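Local structure of Beta/gama crystallin family protein (Methanosarcina acetivorans, 3HZ2) at residues V5-H10 against W45-Y50; D33-I38 against S79-I84; S66-E69 against P74-S77. The protein binds calcium ions through the betagamma-crystallin domain described here, the C-terminal part of a longer archaeal protein. One frame throughout, in Å; residues are numbered along the deposited sequence.

Interaction 1 of 3, residues V5-H10 against W45-Y50. With CA (calcium ion), chain E; CA (calcium ion), chain F.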
loop_
_atom_site.group_PDB
_atom_site.type_symbol
_atom_site.label_atom_id
_atom_site.label_comp_id
_atom_site.label_asym_id
_atom_site.label_seq_id
_atom_site.Cartn_x
_atom_site.Cartn_y
_atom_site.Cartn_z
ATOM N N VAL A 5 0.147 7.571 -3.410
ATOM C CA VAL A 5 0.892 6.339 -3.193
ATOM C C VAL A 5 0.608 5.376 -4.332
ATOM O O VAL A 5 -0.522 5.286 -4.808
ATOM C CB VAL A 5 0.498 5.668 -1.842
ATOM C CG1 VAL A 5 -0.989 5.322 -1.831
ATOM C CG2 VAL A 5 1.335 4.416 -1.616
ATOM N N ILE A 6 1.646 4.681 -4.789
ATOM C CA ILE A 6 1.484 3.703 -5.850
ATOM C C ILE A 6 1.841 2.337 -5.274
ATOM O O ILE A 6 2.906 2.157 -4.679
ATOM C CB ILE A 6 2.395 4.000 -7.063
ATOM C CG1 ILE A 6 2.259 5.469 -7.477
ATOM C CG2 ILE A 6 1.989 3.108 -8.239
ATOM C CD1 ILE A 6 3.084 5.849 -8.691
ATOM N N VAL A 7 0.932 1.386 -5.429
ATOM C CA VAL A 7 1.143 0.038 -4.923
ATOM C C VAL A 7 1.364 -0.903 -6.099
ATOM O O VAL A 7 0.793 -0.712 -7.174
ATOM C CB VAL A 7 -0.067 -0.438 -4.090
ATOM C CG1 VAL A 7 -0.179 0.405 -2.824
ATOM C CG2 VAL A 7 -1.352 -0.327 -4.913
ATOM N N TYR A 8 2.197 -1.916 -5.895
ATOM C CA TYR A 8 2.508 -2.857 -6.963
ATOM C C TYR A 8 2.326 -4.310 -6.575
ATOM O O TYR A 8 2.549 -4.697 -5.426
ATOM C CB TYR A 8 3.944 -2.658 -7.436
ATOM C CG TYR A 8 4.270 -1.246 -7.844
ATOM C CD1 TYR A 8 4.507 -0.258 -6.887
ATOM C CD2 TYR A 8 4.362 -0.896 -9.190
ATOM C CE1 TYR A 8 4.831 1.042 -7.260
ATOM C CE2 TYR A 8 4.688 0.402 -9.576
ATOM C CZ TYR A 8 4.922 1.365 -8.607
ATOM O OH TYR A 8 5.261 2.646 -8.987
ATOM N N GLU A 9 1.942 -5.109 -7.565
ATOM C CA GLU A 9 1.718 -6.532 -7.384
ATOM C C GLU A 9 2.990 -7.290 -7.008
ATOM O O GLU A 9 2.982 -8.077 -6.079
ATOM C CB GLU A 9 1.125 -7.125 -8.668
ATOM C CG GLU A 9 0.755 -8.596 -8.567
ATOM C CD GLU A 9 0.184 -9.145 -9.865
ATOM O OE1 GLU A 9 -0.228 -10.322 -9.880
ATOM O OE2 GLU A 9 0.152 -8.403 -10.870
ATOM N N HIS A 10 4.090 -7.058 -7.713
ATOM C CA HIS A 10 5.321 -7.780 -7.405
ATOM C C HIS A 10 6.367 -6.904 -6.735
ATOM O O HIS A 10 6.279 -5.674 -6.767
ATOM C CB HIS A 10 5.940 -8.369 -8.681
ATOM C CG HIS A 10 4.974 -9.120 -9.544
ATOM N ND1 HIS A 10 4.080 -10.040 -9.043
ATOM C CD2 HIS A 10 4.790 -9.108 -10.887
ATOM C CE1 HIS A 10 3.385 -10.564 -10.038
ATOM N NE2 HIS A 10 3.797 -10.016 -11.167
ATOM N N TRP A 45 0.811 7.199 4.630
ATOM C CA TRP A 45 -0.284 6.270 4.408
ATOM C C TRP A 45 -0.269 5.086 5.359
ATOM O O TRP A 45 0.789 4.557 5.706
ATOM C CB TRP A 45 -0.249 5.753 2.970
ATOM C CG TRP A 45 -0.495 6.813 1.937
ATOM C CD1 TRP A 45 0.376 7.780 1.525
ATOM C CD2 TRP A 45 -1.695 7.006 1.187
ATOM N NE1 TRP A 45 -0.210 8.565 0.558
ATOM C CE2 TRP A 45 -1.482 8.111 0.332
ATOM C CE3 TRP A 45 -2.936 6.352 1.153
ATOM C CZ2 TRP A 45 -2.464 8.575 -0.551
ATOM C CZ3 TRP A 45 -3.912 6.814 0.277
ATOM C CH2 TRP A 45 -3.668 7.918 -0.564
ATOM N N ARG A 46 -1.461 4.673 5.768
ATOM C CA ARG A 46 -1.628 3.545 6.671
ATOM C C ARG A 46 -2.184 2.351 5.909
ATOM O O ARG A 46 -3.198 2.466 5.216
ATOM C CB ARG A 46 -2.579 3.922 7.805
ATOM C CG ARG A 46 -2.952 2.762 8.705
ATOM C CD ARG A 46 -3.659 3.265 9.951
ATOM N NE ARG A 46 -2.780 4.100 10.762
ATOM C CZ ARG A 46 -3.130 4.629 11.927
ATOM N NH1 ARG A 46 -4.344 4.407 12.410
ATOM N NH2 ARG A 46 -2.268 5.368 12.614
ATOM N N PHE A 47 -1.518 1.207 6.042
ATOM C CA PHE A 47 -1.943 -0.008 5.363
ATOM C C PHE A 47 -2.482 -1.018 6.369
ATOM O O PHE A 47 -1.833 -1.314 7.367
ATOM C CB PHE A 47 -0.769 -0.598 4.573
ATOM C CG PHE A 47 -0.204 0.351 3.555
ATOM C CD1 PHE A 47 0.684 1.353 3.936
ATOM C CD2 PHE A 47 -0.617 0.291 2.226
ATOM C CE1 PHE A 47 1.152 2.288 3.008
ATOM C CE2 PHE A 47 -0.158 1.219 1.292
ATOM C CZ PHE A 47 0.728 2.221 1.685
ATOM N N TYR A 48 -3.677 -1.530 6.092
ATOM C CA TYR A 48 -4.353 -2.488 6.965
ATOM C C TYR A 48 -4.352 -3.891 6.388
ATOM O O TYR A 48 -4.370 -4.074 5.171
ATOM C CB TYR A 48 -5.800 -2.052 7.185
ATOM C CG TYR A 48 -5.969 -0.880 8.121
ATOM C CD1 TYR A 48 -6.113 -1.078 9.494
ATOM C CD2 TYR A 48 -6.018 0.427 7.634
ATOM C CE1 TYR A 48 -6.312 0.001 10.361
ATOM C CE2 TYR A 48 -6.215 1.507 8.491
ATOM C CZ TYR A 48 -6.364 1.286 9.850
ATOM O OH TYR A 48 -6.580 2.355 10.695
ATOM N N GLU A 49 -4.353 -4.890 7.262
ATOM C CA GLU A 49 -4.345 -6.255 6.775
ATOM C C GLU A 49 -5.731 -6.746 6.361
ATOM O O GLU A 49 -5.846 -7.763 5.713
ATOM C CB GLU A 49 -3.733 -7.196 7.819
ATOM C CG GLU A 49 -4.602 -7.487 9.014
ATOM C CD GLU A 49 -3.910 -8.399 10.009
ATOM O OE1 GLU A 49 -3.378 -9.447 9.585
ATOM O OE2 GLU A 49 -3.901 -8.071 11.209
ATOM N N TYR A 50 -6.790 -6.035 6.721
ATOM C CA TYR A 50 -8.129 -6.481 6.337
ATOM C C TYR A 50 -8.852 -5.374 5.587
ATOM O O TYR A 50 -8.515 -4.202 5.741
ATOM C CB TYR A 50 -8.927 -6.877 7.584
ATOM C CG TYR A 50 -8.338 -8.047 8.346
ATOM C CD1 TYR A 50 -8.516 -8.166 9.725
ATOM C CD2 TYR A 50 -7.600 -9.033 7.690
ATOM C CE1 TYR A 50 -7.972 -9.234 10.431
ATOM C CE2 TYR A 50 -7.053 -10.110 8.389
ATOM C CZ TYR A 50 -7.242 -10.200 9.759
ATOM O OH TYR A 50 -6.696 -11.254 10.455
HETATM CA CA CA E . 2.607 -10.077 -4.612
HETATM CA CA CA F . -5.269 -9.308 3.919
HETATM O O HOH W 1 3.769 -11.211 -6.744
HETATM O O HOH W 2 4.557 -11.700 -3.743
HETATM O O HOH W 3 0.683 -11.464 -5.612
HETATM O O HOH W 4 -4.022 -11.647 4.701
HETATM O O HOH W 5 -7.729 -10.588 4.115
#
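Val5 presses one methyl group onto the face of the Trp45 indole, and this is the tight end of the contact between the strands 5-8 and 45-48. CG1 of Val5 lies 3.5 Å from the centroid of the six-membered ring of Trp45 and only 10° off its normal, a CH-pi contact over the middle of the bicycle. With chi1 at 60°, CG1 sits between the backbone N and the carbonyl carbon, and the other methyl is turned to the Phe47 ring, where Val5 CG2 stands 4.0 Å from Phe47 CZ, near the plane of that ring. Val7 CG1 comes to the same edge more loosely, 4.2 Å from Phe47 CE2. Replacing Trp45 by an alanine removes the indole, and Val5 CG1 would probably lose the flat surface it rests on, with a gap opening between the sheets. The two strands diverge toward the calcium end: the CA atoms of Val5 and Trp45 are 7.7 Å apart, but those of Val7 and Phe47 10.7 Å. Beyond them the chains turn away at Glu9 and Glu49, whose carbonyl oxygens each bind a different calcium ion; there water 1, a ligand of the ion bound by Glu9, is hydrogen-bonded to His10 ND1. The strands, inclined at 31°, belong to opposing sheets of the Greek key beta sandwich. Strand 5-8 runs between strands 17-20 and 37-42, strand 45-48 between 56-60 and 80-83, and Phe81 of the last touches Val5, Val7 and Trp45 in the shared core.

Interaction 2 of 3, residues D33-I38 against S79-I84. With CA (calcium ion), chain F; CA (calcium ion), chain E.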
loop_
_atom_site.group_PDB
_atom_site.type_symbol
_atom_site.label_atom_id
_atom_site.label_comp_id
_atom_site.label_asym_id
_atom_site.label_seq_id
_atom_site.Cartn_x
_atom_site.Cartn_y
_atom_site.Cartn_z
ATOM N N ASP A 33 -4.656 -8.412 -1.175
ATOM C CA ASP A 33 -3.811 -9.558 -0.865
ATOM C C ASP A 33 -2.784 -9.869 -1.943
ATOM O O ASP A 33 -2.477 -11.036 -2.196
ATOM C CB ASP A 33 -4.671 -10.792 -0.598
ATOM C CG ASP A 33 -5.428 -10.677 0.692
ATOM O OD1 ASP A 33 -4.910 -9.962 1.564
ATOM O OD2 ASP A 33 -6.508 -11.284 0.842
ATOM N N LYS A 34 -2.248 -8.822 -2.565
ATOM C CA LYS A 34 -1.245 -8.983 -3.613
ATOM C C LYS A 34 -0.088 -7.985 -3.527
ATOM O O LYS A 34 0.974 -8.228 -4.083
ATOM C CB LYS A 34 -1.875 -8.814 -4.998
ATOM C CG LYS A 34 -2.992 -9.760 -5.348
ATOM C CD LYS A 34 -3.408 -9.503 -6.789
ATOM C CE LYS A 34 -4.674 -10.229 -7.164
ATOM N NZ LYS A 34 -5.057 -9.893 -8.561
ATOM N N ILE A 35 -0.284 -6.859 -2.853
ATOM C CA ILE A 35 0.765 -5.840 -2.792
ATOM C C ILE A 35 2.102 -6.301 -2.210
ATOM O O ILE A 35 2.164 -6.822 -1.095
ATOM C CB ILE A 35 0.264 -4.594 -2.037
ATOM C CG1 ILE A 35 -0.922 -3.990 -2.796
ATOM C CG2 ILE A 35 1.390 -3.572 -1.911
ATOM C CD1 ILE A 35 -1.691 -2.932 -2.026
ATOM N N SER A 36 3.171 -6.086 -2.981
ATOM C CA SER A 36 4.523 -6.485 -2.589
ATOM C C SER A 36 5.565 -5.376 -2.595
ATOM O O SER A 36 6.661 -5.545 -2.061
ATOM C CB SER A 36 5.002 -7.614 -3.484
ATOM O OG SER A 36 4.209 -8.754 -3.263
ATOM N N SER A 37 5.243 -4.257 -3.230
ATOM C CA SER A 37 6.151 -3.117 -3.248
ATOM C C SER A 37 5.288 -1.863 -3.257
ATOM O O SER A 37 4.147 -1.886 -3.725
ATOM C CB SER A 37 7.102 -3.173 -4.459
ATOM O OG SER A 37 6.410 -3.241 -5.686
ATOM N N ILE A 38 5.823 -0.773 -2.719
ATOM C CA ILE A 38 5.066 0.464 -2.613
ATOM C C ILE A 38 5.935 1.700 -2.805
ATOM O O ILE A 38 7.112 1.704 -2.450
ATOM C CB ILE A 38 4.414 0.580 -1.208
ATOM C CG1 ILE A 38 3.514 -0.627 -0.936
ATOM C CG2 ILE A 38 3.630 1.888 -1.096
ATOM C CD1 ILE A 38 3.035 -0.726 0.507
ATOM N N SER A 79 -4.961 -5.225 2.555
ATOM C CA SER A 79 -6.327 -5.308 2.045
ATOM C C SER A 79 -7.049 -3.970 1.991
ATOM O O SER A 79 -8.161 -3.881 1.478
ATOM C CB SER A 79 -7.143 -6.299 2.872
ATOM O OG SER A 79 -6.726 -7.618 2.586
ATOM N N SER A 80 -6.419 -2.934 2.532
ATOM C CA SER A 80 -6.990 -1.595 2.504
ATOM C C SER A 80 -5.946 -0.608 2.988
ATOM O O SER A 80 -5.013 -0.975 3.699
ATOM C CB SER A 80 -8.252 -1.501 3.382
ATOM O OG SER A 80 -7.969 -1.743 4.751
ATOM N N PHE A 81 -6.075 0.641 2.566
ATOM C CA PHE A 81 -5.138 1.665 2.999
ATOM C C PHE A 81 -5.736 3.047 2.828
ATOM O O PHE A 81 -6.576 3.271 1.954
ATOM C CB PHE A 81 -3.785 1.536 2.265
ATOM C CG PHE A 81 -3.870 1.598 0.758
ATOM C CD1 PHE A 81 -3.925 2.822 0.093
ATOM C CD2 PHE A 81 -3.854 0.430 0.003
ATOM C CE1 PHE A 81 -3.961 2.878 -1.299
ATOM C CE2 PHE A 81 -3.890 0.473 -1.389
ATOM C CZ PHE A 81 -3.943 1.698 -2.041
ATOM N N ARG A 82 -5.321 3.965 3.692
ATOM C CA ARG A 82 -5.822 5.326 3.643
ATOM C C ARG A 82 -4.792 6.310 4.155
ATOM O O ARG A 82 -3.823 5.939 4.823
ATOM C CB ARG A 82 -7.103 5.451 4.471
ATOM C CG ARG A 82 -6.936 5.103 5.941
ATOM C CD ARG A 82 -8.259 5.255 6.676
ATOM N NE ARG A 82 -8.233 4.637 7.999
ATOM C CZ ARG A 82 -9.303 4.502 8.780
ATOM N NH1 ARG A 82 -10.486 4.946 8.369
ATOM N NH2 ARG A 82 -9.195 3.916 9.967
ATOM N N GLN A 83 -5.021 7.576 3.836
ATOM C CA GLN A 83 -4.135 8.651 4.238
ATOM C C GLN A 83 -4.340 8.984 5.714
ATOM O O GLN A 83 -5.452 8.882 6.234
ATOM C CB GLN A 83 -4.431 9.885 3.389
ATOM C CG GLN A 83 -3.348 10.939 3.408
ATOM C CD GLN A 83 -3.807 12.230 2.762
ATOM O OE1 GLN A 83 -4.523 12.214 1.756
ATOM N NE2 GLN A 83 -3.391 13.357 3.330
ATOM N N ILE A 84 -3.264 9.378 6.389
ATOM C CA ILE A 84 -3.349 9.750 7.797
ATOM C C ILE A 84 -2.492 10.976 8.088
ATOM O O ILE A 84 -1.738 11.396 7.183
ATOM C CB ILE A 84 -2.897 8.603 8.724
ATOM C CG1 ILE A 84 -1.473 8.170 8.371
ATOM C CG2 ILE A 84 -3.873 7.438 8.618
ATOM C CD1 ILE A 84 -0.911 7.114 9.304
ATOM O OXT ILE A 84 -2.582 11.498 9.221
HETATM CA CA CA F . -5.269 -9.308 3.919
HETATM CA CA CA E . 2.607 -10.077 -4.612
HETATM O O HOH W 2 4.557 -11.700 -3.743
HETATM O O HOH W 3 0.683 -11.464 -5.612
HETATM O O HOH W 1 3.769 -11.211 -6.744
HETATM O O HOH W 4 -4.022 -11.647 4.701
HETATM O O HOH W 5 -7.729 -10.588 4.115
#
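Asp33 and Ser79 meet through a shared calcium ion, and just inside them Ile35 and Phe81 make a small apolar contact, so that this is a metal-bridged junction between the two Greek key motifs of the betagamma-crystallin domain. Both segments carry part of the family's calcium-binding signature, N/D-N/D-X-X-S/T-S. It runs from Asn32 to Ser37 in the first motif and from Asp75 to Ser80 in the second. Ser36 and Ser37 form a classic beta bulge opposite Tyr8, as Ser79 and Ser80 do opposite Tyr48. Asp33 OD1 binds the ion at 2.5 Å and Ser79 OG binds it at 2.6 Å. The carboxylate is monodentate, since Asp33 OD2 remains 3.9 Å from the calcium. Although Asp33 OD1 and Ser79 OG are 3.1 Å apart, they are neighbours as ligands and not hydrogen-bonded; the hydroxyl is instead hydrogen-bonded to Asn32 OD1, which is likely to steady it in the coordination shell. The carbonyl oxygens of Glu49 and Ser77 and two waters complete the six oxygens. Farther in, Ile35 CD1 lies 4.1 Å from Phe81 CE2, the two side chains crossing at about a right angle. With chi1 at 57°, Phe81 CG lies between the backbone N and the carbonyl carbon, and the ring extends into the sandwich. Past Asp33 the same loop serves the other metal site, so neighbouring residues contribute to both ions, Asp33 to one, Lys34 and Ser36 to the other. At the site shared with Glu9 O and Asn76 OD1, the calcium takes Lys34 O at 2.5 Å and, from the side-chain hydroxyl of the bulge, Ser36 OG, also at 2.5 Å.

Interaction 3 of 3, residues S66-E69 against P74-S77. With CA (calcium ion), chain E; CA (calcium ion), chain F.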
loop_
_atom_site.group_PDB
_atom_site.type_symbol
_atom_site.label_atom_id
_atom_site.label_comp_id
_atom_site.label_asym_id
_atom_site.label_seq_id
_atom_site.Cartn_x
_atom_site.Cartn_y
_atom_site.Cartn_z
ATOM N N SER A 66 10.905 -1.364 -2.097
ATOM C CA SER A 66 10.991 -2.400 -3.122
ATOM C C SER A 66 10.370 -3.715 -2.670
ATOM O O SER A 66 10.026 -4.566 -3.490
ATOM C CB SER A 66 12.451 -2.617 -3.522
ATOM O OG SER A 66 13.240 -2.960 -2.398
ATOM N N SER A 67 10.245 -3.877 -1.358
ATOM C CA SER A 67 9.637 -5.061 -0.760
ATOM C C SER A 67 8.864 -4.587 0.470
ATOM O O SER A 67 9.435 -3.943 1.343
ATOM C CB SER A 67 10.709 -6.061 -0.330
ATOM O OG SER A 67 10.135 -7.097 0.449
ATOM N N VAL A 68 7.574 -4.894 0.541
ATOM C CA VAL A 68 6.776 -4.461 1.689
ATOM C C VAL A 68 7.347 -4.975 3.006
ATOM O O VAL A 68 7.204 -4.340 4.047
ATOM C CB VAL A 68 5.302 -4.921 1.572
ATOM C CG1 VAL A 68 4.607 -4.150 0.460
ATOM C CG2 VAL A 68 5.236 -6.410 1.301
ATOM N N GLU A 69 8.007 -6.124 2.962
ATOM C CA GLU A 69 8.577 -6.673 4.179
ATOM C C GLU A 69 9.642 -5.763 4.776
ATOM O O GLU A 69 9.922 -5.834 5.971
ATOM C CB GLU A 69 9.126 -8.067 3.911
ATOM C CG GLU A 69 8.014 -9.040 3.558
ATOM C CD GLU A 69 8.520 -10.427 3.286
ATOM O OE1 GLU A 69 9.016 -11.081 4.231
ATOM O OE2 GLU A 69 8.423 -10.858 2.118
ATOM N N PRO A 74 3.742 -7.998 6.034
ATOM C CA PRO A 74 3.806 -9.337 5.441
ATOM C C PRO A 74 3.426 -9.259 3.962
ATOM O O PRO A 74 2.562 -8.471 3.576
ATOM C CB PRO A 74 2.804 -10.138 6.276
ATOM C CG PRO A 74 1.840 -9.090 6.772
ATOM C CD PRO A 74 2.742 -7.938 7.114
ATOM N N ASP A 75 4.072 -10.067 3.134
ATOM C CA ASP A 75 3.800 -10.041 1.702
ATOM C C ASP A 75 2.394 -10.536 1.359
ATOM O O ASP A 75 1.858 -11.414 2.033
ATOM C CB ASP A 75 4.851 -10.876 0.963
ATOM C CG ASP A 75 4.818 -10.656 -0.534
ATOM O OD1 ASP A 75 4.545 -9.512 -0.953
ATOM O OD2 ASP A 75 5.077 -11.618 -1.286
ATOM N N ASN A 76 1.798 -9.949 0.321
ATOM C CA ASN A 76 0.458 -10.328 -0.135
ATOM C C ASN A 76 -0.593 -10.286 0.963
ATOM O O ASN A 76 -1.470 -11.149 1.015
ATOM C CB ASN A 76 0.480 -11.742 -0.728
ATOM C CG ASN A 76 1.416 -11.853 -1.893
ATOM O OD1 ASN A 76 1.730 -10.852 -2.510
ATOM N ND2 ASN A 76 1.858 -13.064 -2.212
ATOM N N SER A 77 -0.527 -9.280 1.826
ATOM C CA SER A 77 -1.478 -9.209 2.927
ATOM C C SER A 77 -2.259 -7.907 3.053
ATOM O O SER A 77 -3.237 -7.851 3.782
ATOM C CB SER A 77 -0.755 -9.476 4.242
ATOM O OG SER A 77 0.156 -8.429 4.521
HETATM CA CA CA E . 2.607 -10.077 -4.612
HETATM CA CA CA F . -5.269 -9.308 3.919
HETATM O O HOH W 2 4.557 -11.700 -3.743
HETATM O O HOH W 3 0.683 -11.464 -5.612
HETATM O O HOH W 1 3.769 -11.211 -6.744
HETATM O O HOH W 4 -4.022 -11.647 4.701
HETATM O O HOH W 5 -7.729 -10.588 4.115
#
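Val68 lays its CG2 methyl across Asp75, 3.9 Å from Asp75 OD1, the two side chains crossing at about a right angle. Asp75 belongs to a type II beta turn, Pro74 to Ser77, which opens the calcium-binding signature of the second Greek key motif; Val68 and Glu69 start a short 3-10 segment beside it. The same methyl faces the turn's backbone, with Val68 CG2 4.1 Å from Pro74 O, and this is the buried part of the contact. Toward solvent the packing thins out. Glu69 swings its extended chain past Asp75, bringing Glu69 OE2 to 3.8 Å from Asp75 CB. The two carboxylates lie nearly parallel, 16° between their planes, and Glu69 OE2 stays 4.8 Å from Asp75 OD2; the like charges probably repel mildly, while the nearby calcium would help to offset the charge of Asp75. That aspartate is a second-shell group. A chi1 of -168° turns the Asp75 carboxylate back beside the carbonyl carbon, toward the metal site, where OD1 is hydrogen-bonded to the calcium ligand Ser36 OG. Its other oxygen, Asp75 OD2, accepts a hydrogen bond of 2.5 Å from water 2, which is itself a ligand of the ion. One carboxylate thus probably helps to position two first-shell oxygens. Val68 is tied to the same loop through a backbone hydrogen bond to Ser36. Asn76, third residue of the type II turn, has a left-handed backbone conformation, and neighbouring residues serve different ions. Ser77 O binds one calcium at 2.5 Å, whereas Asn76 OD1 reaches the other at 2.4 Å, with Asn76 ND2 3.9 Å from that ion.

Overall arrangement
From the N terminus, strand 4-8 opens interaction 1, which closes on residues 45-50 and brings the first strand of one sheet against that of the other. Before it closes, residues 33-38 have opened interaction 2, which ends only at 79-84 near the C terminus; the two contacts therefore cross, and their centres almost coincide in the core. Interaction 3 is local: it opens after interaction 1 has closed and lies wholly within the span of interaction 2, in the connection between strands 63-65 and 80-83. Together the three join both sheets to the loops around the paired calcium ions, each ion drawing ligands from both Greek key motifs.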